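Long-range contacts in probable intron-encoded endonuclease 1 (Wickerhamomyces canadensis, PDB 6X1J), which cleaves DNA as a LAGLIDADG homing endonuclease, taking part in the homing of an intron of the mitochondrial 21S rRNA gene: residues H58-F63 / T106-A111; K34-T39 / R76-Y81; T39-I44 / E138-Y143. All blocks are in the same frame, centred on the assembly; numbering follows the deposited sequence.

Interaction 1 of 3, residues H58-F63 / T106-A111; sequences HFLLQF and TFEHKA. With nucleotides of chain C; nucleotides of chain B.
Thr106 grips Leu61 from both its backbone and its side chain. Its N donates to Leu61 O at 2.9 Å, in the carbonyl plane. With chi1 at 70°, OG1 stands between the backbone N and the carbonyl carbon, and there it accepts a nearly straight bond (170°) from Leu61 N. The same hydroxyl gives its own proton to Phe107 O, so it bridges two backbones, as suits a threonine. Its methyl supplies the apolar half: CG2 rests against Leu61 CB at 3.7 Å and comes near CE2 of Phe63.

Phe107 turns its CB away from the strand, and that CB lies 3.5 Å from O5' of DA7 of chain C. Here strand 98-105, the partner of strand 60-65 in the antiparallel DNA-binding sheet of the LAGLIDADG fold, has given way to a loop that still follows its neighbour. The loop then meets the DNA backbone, Glu108 N donating to OP2 of DA7 of chain C at 3.0 Å. Beside Leu61, Gln62 NE2 makes a weak bond to O6 of DG17 of chain B.

Glu108 CG lies 3.5 Å from His58 O, while its OE1 accepts from Lys57 N. His109 resumes the backbone pairing: its N meets Phe59 O at 3.0 Å, and its ring takes Ala111 N on ND1, in the ring plane. Last comes Lys110, whose CB stands 3.9 Å from the centroid of the His58 ring, a CH-pi contact over its face. That imidazole is held through ND1 by Asp113, and the aliphatic part of a lysine provides a suitable lid for it.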
# COMPACT_ATOMS: atom_id res chain seq x y z
N HIS A 58 -15.53 6.75 11.18
CA HIS A 58 -15.14 6.38 9.80
C HIS A 58 -13.74 5.77 9.82
O HIS A 58 -13.08 5.84 10.90
CB HIS A 58 -15.24 7.59 8.87
CG HIS A 58 -16.61 8.18 8.86
ND1 HIS A 58 -17.68 7.55 8.25
CD2 HIS A 58 -17.10 9.32 9.41
CE1 HIS A 58 -18.77 8.28 8.42
NE2 HIS A 58 -18.44 9.37 9.12
N PHE A 59 -13.32 5.15 8.70
CA PHE A 59 -11.96 4.61 8.50
C PHE A 59 -10.96 5.76 8.49
O PHE A 59 -11.32 6.88 8.11
CB PHE A 59 -11.83 3.82 7.20
CG PHE A 59 -12.41 2.44 7.30
CD1 PHE A 59 -13.77 2.24 7.13
CD2 PHE A 59 -11.61 1.36 7.61
CE1 PHE A 59 -14.30 0.96 7.23
CE2 PHE A 59 -12.14 0.09 7.70
CZ PHE A 59 -13.49 -0.11 7.51
N LEU A 60 -9.76 5.45 8.97
CA LEU A 60 -8.54 6.25 8.74
C LEU A 60 -7.45 5.29 8.27
O LEU A 60 -7.68 4.04 8.29
CB LEU A 60 -8.12 6.96 10.04
CG LEU A 60 -7.54 6.09 11.16
CD1 LEU A 60 -6.32 6.73 11.79
CD2 LEU A 60 -8.58 5.81 12.22
N LEU A 61 -6.31 5.86 7.91
CA LEU A 61 -5.06 5.18 7.52
C LEU A 61 -3.97 5.49 8.55
O LEU A 61 -3.75 6.70 8.84
CB LEU A 61 -4.65 5.66 6.13
CG LEU A 61 -5.75 5.68 5.08
CD1 LEU A 61 -5.24 6.23 3.75
CD2 LEU A 61 -6.34 4.28 4.89
N GLN A 62 -3.31 4.46 9.06
CA GLN A 62 -2.02 4.59 9.78
C GLN A 62 -0.90 4.07 8.86
O GLN A 62 -1.03 2.89 8.38
CB GLN A 62 -1.99 3.84 11.11
CG GLN A 62 -3.11 4.29 12.03
CD GLN A 62 -2.98 3.74 13.43
OE1 GLN A 62 -3.82 4.00 14.28
NE2 GLN A 62 -1.94 2.98 13.70
N PHE A 63 0.11 4.93 8.63
CA PHE A 63 1.28 4.72 7.76
C PHE A 63 2.52 4.43 8.63
O PHE A 63 2.71 5.12 9.66
CB PHE A 63 1.55 5.95 6.91
CG PHE A 63 0.40 6.44 6.06
CD1 PHE A 63 0.03 5.78 4.91
CD2 PHE A 63 -0.27 7.62 6.37
CE1 PHE A 63 -0.99 6.26 4.11
CE2 PHE A 63 -1.29 8.11 5.56
CZ PHE A 63 -1.64 7.43 4.42
N THR A 106 -3.80 9.55 8.58
CA THR A 106 -4.92 10.42 8.14
C THR A 106 -5.76 10.60 9.39
O THR A 106 -5.61 9.77 10.31
CB THR A 106 -5.82 9.84 7.05
OG1 THR A 106 -6.54 8.79 7.68
CG2 THR A 106 -5.03 9.33 5.86
N PHE A 107 -6.62 11.62 9.41
CA PHE A 107 -7.77 11.62 10.35
C PHE A 107 -8.82 10.62 9.83
O PHE A 107 -8.77 10.24 8.66
CB PHE A 107 -8.31 13.04 10.55
CG PHE A 107 -8.55 13.87 9.31
CD1 PHE A 107 -9.48 13.48 8.38
CD2 PHE A 107 -7.90 15.08 9.13
CE1 PHE A 107 -9.71 14.24 7.24
CE2 PHE A 107 -8.15 15.86 8.01
CZ PHE A 107 -9.04 15.42 7.06
N GLU A 108 -9.80 10.26 10.66
CA GLU A 108 -11.05 9.55 10.23
C GLU A 108 -11.76 10.39 9.17
O GLU A 108 -11.79 11.61 9.29
CB GLU A 108 -11.98 9.33 11.42
CG GLU A 108 -11.34 8.48 12.50
CD GLU A 108 -12.20 8.34 13.73
OE1 GLU A 108 -13.40 8.73 13.65
OE2 GLU A 108 -11.67 7.84 14.77
N HIS A 109 -12.30 9.75 8.15
CA HIS A 109 -13.08 10.42 7.08
C HIS A 109 -13.81 9.35 6.28
O HIS A 109 -13.17 8.36 5.88
CB HIS A 109 -12.22 11.29 6.19
CG HIS A 109 -13.00 12.28 5.38
ND1 HIS A 109 -13.82 11.90 4.35
CD2 HIS A 109 -13.05 13.63 5.42
CE1 HIS A 109 -14.33 12.97 3.77
NE2 HIS A 109 -13.87 14.05 4.40
N LYS A 110 -15.09 9.63 6.03
CA LYS A 110 -16.08 8.85 5.25
C LYS A 110 -15.51 8.44 3.89
O LYS A 110 -15.87 7.40 3.41
CB LYS A 110 -17.33 9.73 5.11
CG LYS A 110 -18.53 9.11 4.39
CD LYS A 110 -19.70 10.08 4.24
CE LYS A 110 -21.04 9.44 4.52
NZ LYS A 110 -21.19 9.08 5.95
N ALA A 111 -14.66 9.27 3.27
CA ALA A 111 -14.05 8.99 1.95
C ALA A 111 -13.29 7.64 1.96
O ALA A 111 -13.29 7.01 0.91
CB ALA A 111 -13.17 10.14 1.52
P DA C 7 -9.86 12.79 14.02
OP1 DA C 7 -10.75 13.83 13.44
OP2 DA C 7 -9.88 11.39 13.44
O5' DA C 7 -8.37 13.36 14.04
C5' DA C 7 -8.10 14.77 14.16
C4' DA C 7 -6.82 14.95 14.94
O4' DA C 7 -6.99 14.37 16.26
C3' DA C 7 -5.58 14.29 14.34
O3' DA C 7 -4.51 15.26 14.27
C2' DA C 7 -5.41 13.03 15.18
C1' DA C 7 -5.97 13.42 16.54
N9 DA C 7 -6.62 12.32 17.26
C8 DA C 7 -7.53 11.46 16.72
N7 DA C 7 -7.97 10.55 17.57
C5 DA C 7 -7.30 10.85 18.75
C6 DA C 7 -7.34 10.28 20.03
N6 DA C 7 -8.11 9.23 20.33
N1 DA C 7 -6.56 10.81 20.99
C2 DA C 7 -5.79 11.86 20.67
N3 DA C 7 -5.68 12.51 19.51
C4 DA C 7 -6.47 11.95 18.58
P DG B 17 -6.88 -5.04 14.44
OP1 DG B 17 -7.64 -6.30 14.33
OP2 DG B 17 -7.37 -3.82 13.78
O5' DG B 17 -6.69 -4.65 15.97
C5' DG B 17 -5.98 -5.46 16.92
C4' DG B 17 -5.68 -4.65 18.16
O4' DG B 17 -4.60 -3.68 17.97
C3' DG B 17 -6.88 -3.85 18.68
O3' DG B 17 -7.02 -3.97 20.11
C2' DG B 17 -6.53 -2.42 18.34
C1' DG B 17 -5.03 -2.44 18.52
N9 DG B 17 -4.33 -1.35 17.87
C8 DG B 17 -4.56 -0.88 16.59
N7 DG B 17 -3.82 0.15 16.28
C5 DG B 17 -3.08 0.40 17.43
C6 DG B 17 -2.11 1.40 17.69
O6 DG B 17 -1.71 2.29 16.94
N1 DG B 17 -1.61 1.30 18.98
C2 DG B 17 -1.98 0.35 19.90
N2 DG B 17 -1.36 0.43 21.10
N3 DG B 17 -2.87 -0.60 19.67
C4 DG B 17 -3.39 -0.51 18.42

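Interaction 2 of 3, residues K34-T39 / R76-Y81; sequences KIQEET and RVFDEY
Gln36 reaches out from the LAGLIDADG helix 34-45, and Phe78 is the first group it meets. Gln36 CB lies 3.7 Å from CE1 of Phe78. The backbone O of Gln36 comes to the edge of the same ring, 3.5 Å from CZ. CG passes close to Val77 O, and the extended chain beyond it carries CD on toward Glu80. Glutamine and phenylalanine lie alongside each other, pointing opposite ways, with amide and ring planes only 8° apart.

At the tip, NE2 spends both of its hydrogens. One goes to Val77 O at 3.0 Å, joining helix 34-45 to a main-chain carbonyl at the C-terminal end of helix 68-77, where Phe78 leaves helical geometry; the other goes to Glu80 OE1 at 2.8 Å, on the syn side, somewhat out of the carboxylate plane. Both acceptors lie in the amide plane, and the bonds are almost straight, at 176° and 174°. Gln36 OE1 accepts from Ser33 N and from a water that also donates to Glu80 OE1 and accepts from Tyr81 OH. Thr39 sets its methyl CG2 4.0 Å from Phe78 CE2.

A primary amide suits this position, offering two donors on one side and an acceptor on the other. Two acceptors in the plane of NE2 fix which way round the amide sits, and the donors gathered at Glu80 OE1 would favour a charged carboxylate.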
# COMPACT_ATOMS: atom_id res chain seq x y z
N LYS A 34 -9.68 9.52 -8.21
CA LYS A 34 -9.25 8.34 -8.97
C LYS A 34 -7.81 7.97 -8.54
O LYS A 34 -7.60 6.77 -8.20
CB LYS A 34 -9.34 8.63 -10.48
CG LYS A 34 -9.21 7.40 -11.39
CD LYS A 34 -9.38 7.70 -12.88
CE LYS A 34 -9.49 6.48 -13.77
NZ LYS A 34 -8.20 5.80 -14.02
N ILE A 35 -6.88 8.95 -8.52
CA ILE A 35 -5.45 8.68 -8.18
C ILE A 35 -5.36 8.12 -6.78
O ILE A 35 -4.65 7.09 -6.57
CB ILE A 35 -4.58 9.93 -8.35
CG1 ILE A 35 -4.41 10.27 -9.83
CG2 ILE A 35 -3.26 9.71 -7.63
CD1 ILE A 35 -3.59 11.52 -10.09
N GLN A 36 -6.02 8.75 -5.83
CA GLN A 36 -5.94 8.32 -4.42
C GLN A 36 -6.52 6.93 -4.27
O GLN A 36 -5.97 6.13 -3.49
CB GLN A 36 -6.69 9.32 -3.55
CG GLN A 36 -5.93 10.63 -3.42
CD GLN A 36 -6.74 11.79 -2.90
OE1 GLN A 36 -7.97 11.83 -2.99
NE2 GLN A 36 -6.03 12.73 -2.31
N GLU A 37 -7.60 6.65 -5.00
CA GLU A 37 -8.35 5.40 -4.81
C GLU A 37 -7.41 4.28 -5.27
O GLU A 37 -7.27 3.32 -4.51
CB GLU A 37 -9.68 5.42 -5.58
CG GLU A 37 -10.51 4.18 -5.37
CD GLU A 37 -11.59 3.96 -6.43
OE1 GLU A 37 -12.24 4.95 -6.81
OE2 GLU A 37 -11.77 2.80 -6.89
N GLU A 38 -6.84 4.44 -6.46
CA GLU A 38 -6.00 3.41 -7.15
C GLU A 38 -4.70 3.25 -6.38
O GLU A 38 -4.28 2.11 -6.16
CB GLU A 38 -5.78 3.71 -8.63
CG GLU A 38 -7.08 3.69 -9.43
CD GLU A 38 -6.96 4.10 -10.89
OE1 GLU A 38 -5.84 4.09 -11.44
OE2 GLU A 38 -8.01 4.40 -11.48
N THR A 39 -4.10 4.35 -5.93
CA THR A 39 -2.92 4.28 -5.03
C THR A 39 -3.30 3.40 -3.81
O THR A 39 -2.53 2.49 -3.43
CB THR A 39 -2.46 5.68 -4.60
OG1 THR A 39 -2.08 6.44 -5.76
CG2 THR A 39 -1.32 5.58 -3.64
N ARG A 76 2.05 13.11 0.58
CA ARG A 76 1.67 14.12 -0.46
C ARG A 76 0.46 13.58 -1.24
O ARG A 76 -0.48 14.38 -1.44
CB ARG A 76 2.82 14.54 -1.38
CG ARG A 76 3.80 15.52 -0.73
CD ARG A 76 4.93 16.11 -1.59
NE ARG A 76 5.71 15.11 -2.34
CZ ARG A 76 6.76 14.40 -1.88
NH1 ARG A 76 7.34 13.50 -2.67
NH2 ARG A 76 7.23 14.55 -0.65
N VAL A 77 0.39 12.28 -1.61
CA VAL A 77 -0.79 11.72 -2.36
C VAL A 77 -2.10 11.96 -1.57
O VAL A 77 -3.11 12.34 -2.15
CB VAL A 77 -0.61 10.22 -2.69
CG1 VAL A 77 -1.86 9.65 -3.34
CG2 VAL A 77 0.59 9.95 -3.57
N PHE A 78 -2.11 11.70 -0.27
CA PHE A 78 -3.25 11.90 0.63
C PHE A 78 -3.10 13.21 1.45
O PHE A 78 -3.44 13.24 2.65
CB PHE A 78 -3.36 10.65 1.51
CG PHE A 78 -3.57 9.39 0.70
CD1 PHE A 78 -4.82 9.09 0.17
CD2 PHE A 78 -2.51 8.53 0.43
CE1 PHE A 78 -5.01 7.93 -0.57
CE2 PHE A 78 -2.71 7.37 -0.31
CZ PHE A 78 -3.96 7.08 -0.82
N ASP A 79 -2.55 14.26 0.84
CA ASP A 79 -2.16 15.52 1.55
C ASP A 79 -3.32 16.07 2.43
O ASP A 79 -3.13 16.17 3.69
CB ASP A 79 -1.68 16.55 0.53
CG ASP A 79 -0.92 17.66 1.22
OD1 ASP A 79 -0.09 17.33 2.13
OD2 ASP A 79 -1.20 18.84 0.90
N GLU A 80 -4.48 16.32 1.82
CA GLU A 80 -5.71 16.84 2.50
C GLU A 80 -5.95 16.16 3.84
O GLU A 80 -6.52 16.80 4.70
CB GLU A 80 -7.02 16.43 1.81
CG GLU A 80 -7.15 16.79 0.36
CD GLU A 80 -6.52 15.84 -0.63
OE1 GLU A 80 -7.24 15.09 -1.30
OE2 GLU A 80 -5.31 15.90 -0.75
N TYR A 81 -5.75 14.84 3.93
CA TYR A 81 -6.32 13.99 5.00
C TYR A 81 -5.32 13.87 6.15
O TYR A 81 -5.69 13.22 7.16
CB TYR A 81 -6.73 12.60 4.47
CG TYR A 81 -7.81 12.63 3.41
CD1 TYR A 81 -9.15 12.69 3.77
CD2 TYR A 81 -7.50 12.62 2.06
CE1 TYR A 81 -10.15 12.73 2.82
CE2 TYR A 81 -8.49 12.70 1.09
CZ TYR A 81 -9.82 12.76 1.48
OH TYR A 81 -10.82 12.84 0.55
O HOH W 1 -9.50 13.72 -1.90

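Interaction 3 of 3, residues T39-I44 / E138-Y143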
# COMPACT_ATOMS: atom_id res chain seq x y z
N THR A 39 -4.10 4.35 -5.93
CA THR A 39 -2.92 4.28 -5.03
C THR A 39 -3.30 3.40 -3.81
O THR A 39 -2.53 2.49 -3.43
CB THR A 39 -2.46 5.68 -4.60
OG1 THR A 39 -2.08 6.44 -5.76
CG2 THR A 39 -1.32 5.58 -3.64
N LEU A 40 -4.42 3.71 -3.20
CA LEU A 40 -4.77 3.19 -1.86
C LEU A 40 -5.10 1.70 -2.01
O LEU A 40 -4.85 0.92 -1.07
CB LEU A 40 -5.97 3.98 -1.32
CG LEU A 40 -6.55 3.45 -0.00
CD1 LEU A 40 -5.47 3.25 1.04
CD2 LEU A 40 -7.61 4.37 0.56
N ILE A 41 -5.63 1.30 -3.15
CA ILE A 41 -5.91 -0.16 -3.36
C ILE A 41 -4.57 -0.91 -3.29
O ILE A 41 -4.51 -1.98 -2.65
CB ILE A 41 -6.66 -0.38 -4.69
CG1 ILE A 41 -8.12 0.05 -4.52
CG2 ILE A 41 -6.53 -1.82 -5.18
CD1 ILE A 41 -8.74 0.51 -5.82
N GLY A 42 -3.54 -0.37 -3.93
CA GLY A 42 -2.19 -0.95 -3.84
C GLY A 42 -1.69 -0.98 -2.41
O GLY A 42 -1.15 -2.04 -1.99
N ASN A 43 -1.84 0.12 -1.67
CA ASN A 43 -1.22 0.27 -0.33
C ASN A 43 -1.88 -0.71 0.65
O ASN A 43 -1.20 -1.13 1.61
CB ASN A 43 -1.27 1.71 0.13
CG ASN A 43 -0.21 2.59 -0.52
OD1 ASN A 43 -0.54 3.68 -0.98
ND2 ASN A 43 1.04 2.11 -0.59
N ILE A 44 -3.16 -1.03 0.46
CA ILE A 44 -3.95 -1.90 1.40
C ILE A 44 -3.47 -3.34 1.21
O ILE A 44 -3.25 -4.06 2.21
CB ILE A 44 -5.47 -1.75 1.17
CG1 ILE A 44 -5.91 -0.33 1.47
CG2 ILE A 44 -6.23 -2.79 1.98
CD1 ILE A 44 -7.32 0.02 1.02
N GLU A 138 -2.70 -0.55 -13.10
CA GLU A 138 -1.21 -0.52 -13.06
C GLU A 138 -0.72 0.43 -11.96
O GLU A 138 0.25 0.03 -11.28
CB GLU A 138 -0.62 -0.07 -14.40
CG GLU A 138 -0.96 -0.98 -15.56
CD GLU A 138 -2.19 -0.54 -16.33
OE1 GLU A 138 -3.02 0.25 -15.75
OE2 GLU A 138 -2.32 -0.99 -17.48
N ARG A 139 -1.41 1.57 -11.70
CA ARG A 139 -1.02 2.46 -10.58
C ARG A 139 -1.09 1.63 -9.29
O ARG A 139 -0.09 1.64 -8.53
CB ARG A 139 -1.83 3.76 -10.58
CG ARG A 139 -1.41 4.77 -9.52
CD ARG A 139 -2.29 6.03 -9.47
NE ARG A 139 -2.14 6.88 -10.65
CZ ARG A 139 -1.28 7.89 -10.76
NH1 ARG A 139 -0.45 8.17 -9.76
NH2 ARG A 139 -1.22 8.56 -11.90
N SER A 140 -2.20 0.91 -9.05
CA SER A 140 -2.39 0.04 -7.85
C SER A 140 -1.25 -0.98 -7.79
O SER A 140 -0.67 -1.19 -6.69
CB SER A 140 -3.75 -0.70 -7.81
OG SER A 140 -4.87 0.13 -8.12
N LEU A 141 -0.96 -1.62 -8.92
CA LEU A 141 0.12 -2.67 -8.98
C LEU A 141 1.46 -2.10 -8.51
O LEU A 141 2.18 -2.83 -7.78
CB LEU A 141 0.31 -3.19 -10.40
CG LEU A 141 -0.69 -4.22 -10.90
CD1 LEU A 141 -0.30 -4.64 -12.30
CD2 LEU A 141 -0.74 -5.42 -9.98
N ALA A 142 1.77 -0.85 -8.89
CA ALA A 142 3.07 -0.20 -8.57
C ALA A 142 3.18 -0.01 -7.07
O ALA A 142 4.25 -0.27 -6.50
CB ALA A 142 3.23 1.12 -9.28
N TYR A 143 2.12 0.48 -6.46
CA TYR A 143 2.09 0.73 -4.99
C TYR A 143 2.18 -0.60 -4.25
O TYR A 143 2.92 -0.69 -3.27
CB TYR A 143 0.94 1.69 -4.65
CG TYR A 143 1.27 3.12 -5.03
CD1 TYR A 143 2.05 3.93 -4.20
CD2 TYR A 143 0.91 3.64 -6.26
CE1 TYR A 143 2.42 5.23 -4.57
CE2 TYR A 143 1.27 4.94 -6.65
CZ TYR A 143 2.03 5.73 -5.81
OH TYR A 143 2.36 7.00 -6.20
O HOH W 2 -0.30 7.99 -7.04
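Tyr143 lays one face of its ring against Thr39, whose CG2 sits 3.6 Å from the ring centroid and only 5° off the normal, a centred CH-pi contact. The methyl takes this place because chi1 of -61° puts OG1 beside the backbone N and CG2 anti to it. Asn43 approaches obliquely, its amide plane steeply turned from the ring, with ND2 4.1 Å from Tyr143 CB. The phenol oxygen bonds to His73 NE2. A water joins the polar ends: it donates to Thr39 OG1, accepts from Arg139 NH1 and lies 3.0 Å from Tyr143 OH, while Thr39 OG1 itself donates to Ile35 O.

Where the backbones come closest, Gly42 faces Ser140. Gly42 CA is 3.2 Å from Ser140 O in a CA-H...O contact that the lack of a side chain permits. A small serine suits the opposite helix; its CB and OG pack on Ile41 CG2, and OG bonds across to Glu38 O of helix 34-45.

The axes of the two segments thus approach to 6.9 Å, crossing at -35° with both helices running in the same general direction. Asn43 ND2 also holds OD2 of Asp147, which with Asp47 binds one potassium ion; Gly46 and Asp148 bind another. Such tight packing of two helices whose C-terminal ends lead to the metal-binding residues is the hallmark of the paired LAGLIDADG helices of this fold.

In the fold
From the N terminus, helix 34-45 opens two of the three contacts: 34-39 begins interaction 2 and 39-44 begins interaction 3, sharing Thr39. Strand 60-65 follows and opens interaction 1. Interaction 2 closes first, at 76-81, interaction 1 next at 106-111, and interaction 3 last, at 138-143. Interaction 1 therefore lies wholly within the span of interaction 3, whereas interaction 2 crosses both. They also touch in space: Phe107 N reaches Tyr81 O, Phe78 CZ packs on Leu40 CB, and Leu61 CD1 packs on Leu40 CD1. Interaction 1 joins strand 60-65 to the loop after strand 98-105, interaction 2 helix 34-45 to the end of helix 68-77, and interaction 3 helix 34-45 to helix 138-148.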